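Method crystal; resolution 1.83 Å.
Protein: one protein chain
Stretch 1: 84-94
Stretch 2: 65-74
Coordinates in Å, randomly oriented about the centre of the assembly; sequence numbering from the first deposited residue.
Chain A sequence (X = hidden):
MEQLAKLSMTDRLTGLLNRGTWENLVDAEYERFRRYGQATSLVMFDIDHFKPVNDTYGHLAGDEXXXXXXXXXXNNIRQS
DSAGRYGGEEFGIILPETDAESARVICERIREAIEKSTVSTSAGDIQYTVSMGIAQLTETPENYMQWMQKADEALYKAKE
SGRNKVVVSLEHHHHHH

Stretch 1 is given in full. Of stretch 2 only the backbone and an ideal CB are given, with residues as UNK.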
# COMPACT_ATOMS: atom_id res chain seq x y z
N GLY A 84 -3.29 1.22 -5.37
CA GLY A 84 -2.60 2.01 -6.36
C GLY A 84 -1.11 1.99 -6.12
O GLY A 84 -0.65 1.72 -5.01
N ARG A 85 -0.33 2.24 -7.17
CA ARG A 85 1.11 2.29 -7.01
C ARG A 85 1.39 3.76 -6.85
O ARG A 85 1.30 4.54 -7.81
CB ARG A 85 1.85 1.75 -8.22
CG ARG A 85 3.34 1.64 -7.97
CD ARG A 85 4.10 1.55 -9.27
NE ARG A 85 5.53 1.33 -9.05
CZ ARG A 85 6.43 1.31 -10.02
NH1 ARG A 85 6.05 1.50 -11.28
NH2 ARG A 85 7.70 1.08 -9.74
N TYR A 86 1.72 4.16 -5.64
CA TYR A 86 1.95 5.55 -5.34
C TYR A 86 3.30 6.08 -5.83
O TYR A 86 3.39 7.17 -6.36
CB TYR A 86 1.81 5.73 -3.83
CG TYR A 86 1.93 7.15 -3.41
CD1 TYR A 86 0.91 8.07 -3.65
CD2 TYR A 86 3.08 7.59 -2.77
CE1 TYR A 86 1.05 9.39 -3.26
CE2 TYR A 86 3.22 8.90 -2.39
CZ TYR A 86 2.21 9.80 -2.63
OH TYR A 86 2.37 11.10 -2.23
N GLY A 87 4.35 5.29 -5.65
CA GLY A 87 5.67 5.70 -6.10
C GLY A 87 6.46 4.50 -6.55
O GLY A 87 5.89 3.49 -6.94
N GLY A 88 7.78 4.62 -6.52
CA GLY A 88 8.65 3.53 -6.94
C GLY A 88 8.36 2.22 -6.24
O GLY A 88 7.98 1.25 -6.88
N GLU A 89 8.58 2.15 -4.93
CA GLU A 89 8.29 0.92 -4.22
C GLU A 89 7.20 1.14 -3.19
O GLU A 89 7.05 0.35 -2.26
CB GLU A 89 9.54 0.37 -3.54
CG GLU A 89 9.89 1.03 -2.22
CD GLU A 89 10.84 2.16 -2.37
OE1 GLU A 89 10.89 2.77 -3.44
OE2 GLU A 89 11.56 2.45 -1.39
N GLU A 90 6.43 2.21 -3.36
CA GLU A 90 5.34 2.56 -2.45
C GLU A 90 3.96 2.26 -3.04
O GLU A 90 3.69 2.55 -4.20
CB GLU A 90 5.37 4.06 -2.09
CG GLU A 90 6.59 4.54 -1.34
CD GLU A 90 6.26 5.73 -0.45
OE1 GLU A 90 5.36 6.51 -0.83
OE2 GLU A 90 6.90 5.89 0.61
N PHE A 91 3.08 1.71 -2.21
CA PHE A 91 1.72 1.36 -2.64
C PHE A 91 0.71 1.94 -1.66
O PHE A 91 1.04 2.23 -0.51
CB PHE A 91 1.54 -0.15 -2.68
CG PHE A 91 2.49 -0.86 -3.60
CD1 PHE A 91 2.06 -1.29 -4.85
CD2 PHE A 91 3.80 -1.12 -3.21
CE1 PHE A 91 2.93 -1.98 -5.71
CE2 PHE A 91 4.67 -1.80 -4.05
CZ PHE A 91 4.24 -2.23 -5.30
N GLY A 92 -0.52 2.11 -2.11
CA GLY A 92 -1.56 2.62 -1.24
C GLY A 92 -2.83 1.83 -1.48
O GLY A 92 -3.02 1.30 -2.57
N ILE A 93 -3.68 1.73 -0.47
CA ILE A 93 -4.95 1.03 -0.63
C ILE A 93 -6.03 1.82 0.11
O ILE A 93 -5.81 2.28 1.23
CB ILE A 93 -4.95 -0.38 0.00
CG1 ILE A 93 -3.64 -1.12 -0.29
CG2 ILE A 93 -6.10 -1.20 -0.57
CD1 ILE A 93 -3.53 -2.44 0.47
N ILE A 94 -7.18 1.98 -0.54
CA ILE A 94 -8.31 2.66 0.09
C ILE A 94 -9.19 1.52 0.56
O ILE A 94 -9.49 0.61 -0.20
CB ILE A 94 -9.11 3.51 -0.92
CG1 ILE A 94 -8.23 4.60 -1.51
CG2 ILE A 94 -10.32 4.16 -0.22
CD1 ILE A 94 -8.88 5.38 -2.66
N UNK A 65 10.02 -8.03 -7.86
CA UNK A 65 9.60 -7.90 -6.48
C UNK A 65 8.40 -6.95 -6.43
O UNK A 65 7.44 -7.19 -5.69
CB UNK A 65 10.75 -7.40 -5.60
N UNK A 66 8.45 -5.89 -7.22
CA UNK A 66 7.36 -4.92 -7.27
C UNK A 66 6.11 -5.58 -7.86
O UNK A 66 5.02 -5.45 -7.32
CB UNK A 66 7.76 -3.69 -8.09
N UNK A 67 6.29 -6.30 -8.97
CA UNK A 67 5.16 -6.96 -9.61
C UNK A 67 4.53 -8.00 -8.70
O UNK A 67 3.31 -8.14 -8.65
CB UNK A 67 5.60 -7.61 -10.92
N UNK A 68 5.36 -8.74 -7.97
CA UNK A 68 4.84 -9.76 -7.07
C UNK A 68 4.05 -9.10 -5.94
O UNK A 68 3.00 -9.60 -5.53
CB UNK A 68 5.98 -10.61 -6.51
N UNK A 69 4.57 -7.99 -5.43
CA UNK A 69 3.90 -7.26 -4.36
C UNK A 69 2.52 -6.81 -4.82
O UNK A 69 1.53 -6.93 -4.09
CB UNK A 69 4.74 -6.06 -3.92
N UNK A 70 2.46 -6.28 -6.04
CA UNK A 70 1.19 -5.83 -6.60
C UNK A 70 0.25 -7.02 -6.78
O UNK A 70 -0.95 -6.91 -6.53
CB UNK A 70 1.41 -5.11 -7.93
N UNK A 71 0.80 -8.15 -7.22
CA UNK A 71 -0.01 -9.34 -7.42
C UNK A 71 -0.57 -9.84 -6.10
O UNK A 71 -1.74 -10.21 -6.02
CB UNK A 71 0.81 -10.44 -8.10
N UNK A 72 0.26 -9.85 -5.07
CA UNK A 72 -0.18 -10.29 -3.76
C UNK A 72 -1.31 -9.38 -3.29
O UNK A 72 -2.32 -9.84 -2.74
CB UNK A 72 0.98 -10.29 -2.76
N UNK A 73 -1.14 -8.08 -3.52
CA UNK A 73 -2.13 -7.09 -3.11
C UNK A 73 -3.43 -7.29 -3.88
O UNK A 73 -4.50 -7.42 -3.29
CB UNK A 73 -1.60 -5.67 -3.32
N UNK A 74 -3.32 -7.31 -5.20
CA UNK A 74 -4.48 -7.48 -6.07
C UNK A 74 -5.27 -8.74 -5.73
O UNK A 74 -6.51 -8.72 -5.73
CB UNK A 74 -4.04 -7.53 -7.53

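Stretch 2 is helical throughout and runs beside strand 90-94 with an angle of 10° between their directions. The axes come within 10.5 Å, so side chains must fill the gap. Stretch 1 offers mainly the ring of Phe91, the guanidinium of Arg85 and the end of Ile93.

Position 65 has nothing of stretch 1 within 5.5 Å of its ideal CB. Many side chains would fit. It is Val65, chi1 t, and it makes no contact across.

Position 66 points toward stretch 1. Its ideal CB lies 4.7 Å from Phe91 CZ and 5.1 Å from both Arg85 NH2 and Gly88 O. Arg85 NH2 already donates to Gly88 O, so a polar group is not required. A medium or long apolar chain, such as leucine, isoleucine or methionine, would suit. The residue is Ile66. Its CG2 lies over one face of the Arg85 guanidinium and is 4.0 Å from Phe91 CZ. Its CD1 reaches to 3.5 Å from both Arg85 NH2 and Gly88 O.

Position 67 points away from stretch 1, which therefore sets no preference; many types would do, polar or not. It is Arg67.

Position 68 is out of reach of stretch 1 and open to many types. It is His68.

Position 69 points toward Phe91, with the ideal CB 4.1 Å from Phe91 CZ. A small or medium side chain with a methyl to offer would suit: alanine, valine or threonine. The residue is Thr69. Its CG2 sits over one ring face of Phe91, 4.2 Å from the ring centroid, a CH-pi contact. Its OG1 donates back to Val65 O at 2.7 Å, so the hydroxyl is satisfied within the helix.

Position 70 points sideways, yet its ideal CB is already 4.1 Å from Phe91 CE1. A small residue, alanine or serine, is an easy choice. It is Ala70, whose CB makes an apolar contact with Phe91 CE1 at 4.1 Å.

Positions 71 and 72 are out of reach, and stretch 1 sets no preference. They are Asp71 and Val72.

Position 73 points toward stretch 1, with Ile93 CD1 5.3 Å from the ideal CB. Valine, threonine or a longer apolar chain could cover that methyl. The residue is Thr73. Its CG2 approaches Ile93 CD1 to 4.1 Å, while OG1 donates to Thr69 O at 2.8 Å.

Position 74 is out of reach, so polar types are acceptable. It is Arg74, whose NH1 forms a salt bridge with Asp71 OD1 at 3.0 Å.

No hydrogen bond crosses between the stretches; the contact is one of packing.

Stretch 2, residues 65-74: VIRHTADVTR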
# COMPACT_ATOMS: atom_id res chain seq x y z
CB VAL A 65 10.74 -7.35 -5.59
CG1 VAL A 65 10.23 -7.09 -4.18
CG2 VAL A 65 11.88 -8.35 -5.55
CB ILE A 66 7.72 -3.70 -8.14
CG1 ILE A 66 8.70 -2.80 -7.37
CG2 ILE A 66 6.47 -2.92 -8.50
CD1 ILE A 66 9.29 -1.68 -8.21
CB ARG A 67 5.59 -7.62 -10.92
CG ARG A 67 5.50 -6.70 -12.12
CD ARG A 67 5.75 -7.45 -13.42
NE ARG A 67 7.14 -7.88 -13.54
CZ ARG A 67 7.97 -7.46 -14.49
NH1 ARG A 67 7.55 -6.59 -15.40
NH2 ARG A 67 9.22 -7.89 -14.52
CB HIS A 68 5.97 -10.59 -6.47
CG HIS A 68 5.49 -11.69 -5.57
ND1 HIS A 68 4.73 -12.75 -6.03
CD2 HIS A 68 5.64 -11.89 -4.24
CE1 HIS A 68 4.43 -13.55 -5.02
NE2 HIS A 68 4.97 -13.05 -3.92
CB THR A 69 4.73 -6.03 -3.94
OG1 THR A 69 6.03 -6.45 -3.51
CG2 THR A 69 4.04 -5.29 -2.79
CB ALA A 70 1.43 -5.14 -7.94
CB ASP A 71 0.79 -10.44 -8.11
CG ASP A 71 1.11 -10.11 -9.55
OD1 ASP A 71 0.37 -9.30 -10.16
OD2 ASP A 71 2.10 -10.65 -10.09
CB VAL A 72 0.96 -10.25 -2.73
CG1 VAL A 72 0.42 -10.48 -1.33
CG2 VAL A 72 2.01 -11.31 -3.06
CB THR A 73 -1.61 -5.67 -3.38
OG1 THR A 73 -0.37 -5.47 -2.68
CG2 THR A 73 -2.62 -4.62 -2.92
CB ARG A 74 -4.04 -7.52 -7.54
CG ARG A 74 -5.16 -7.82 -8.53
CD ARG A 74 -4.66 -7.91 -9.96
NE ARG A 74 -4.12 -6.64 -10.43
CZ ARG A 74 -2.83 -6.40 -10.66
NH1 ARG A 74 -1.93 -7.36 -10.47
NH2 ARG A 74 -2.45 -5.21 -11.09
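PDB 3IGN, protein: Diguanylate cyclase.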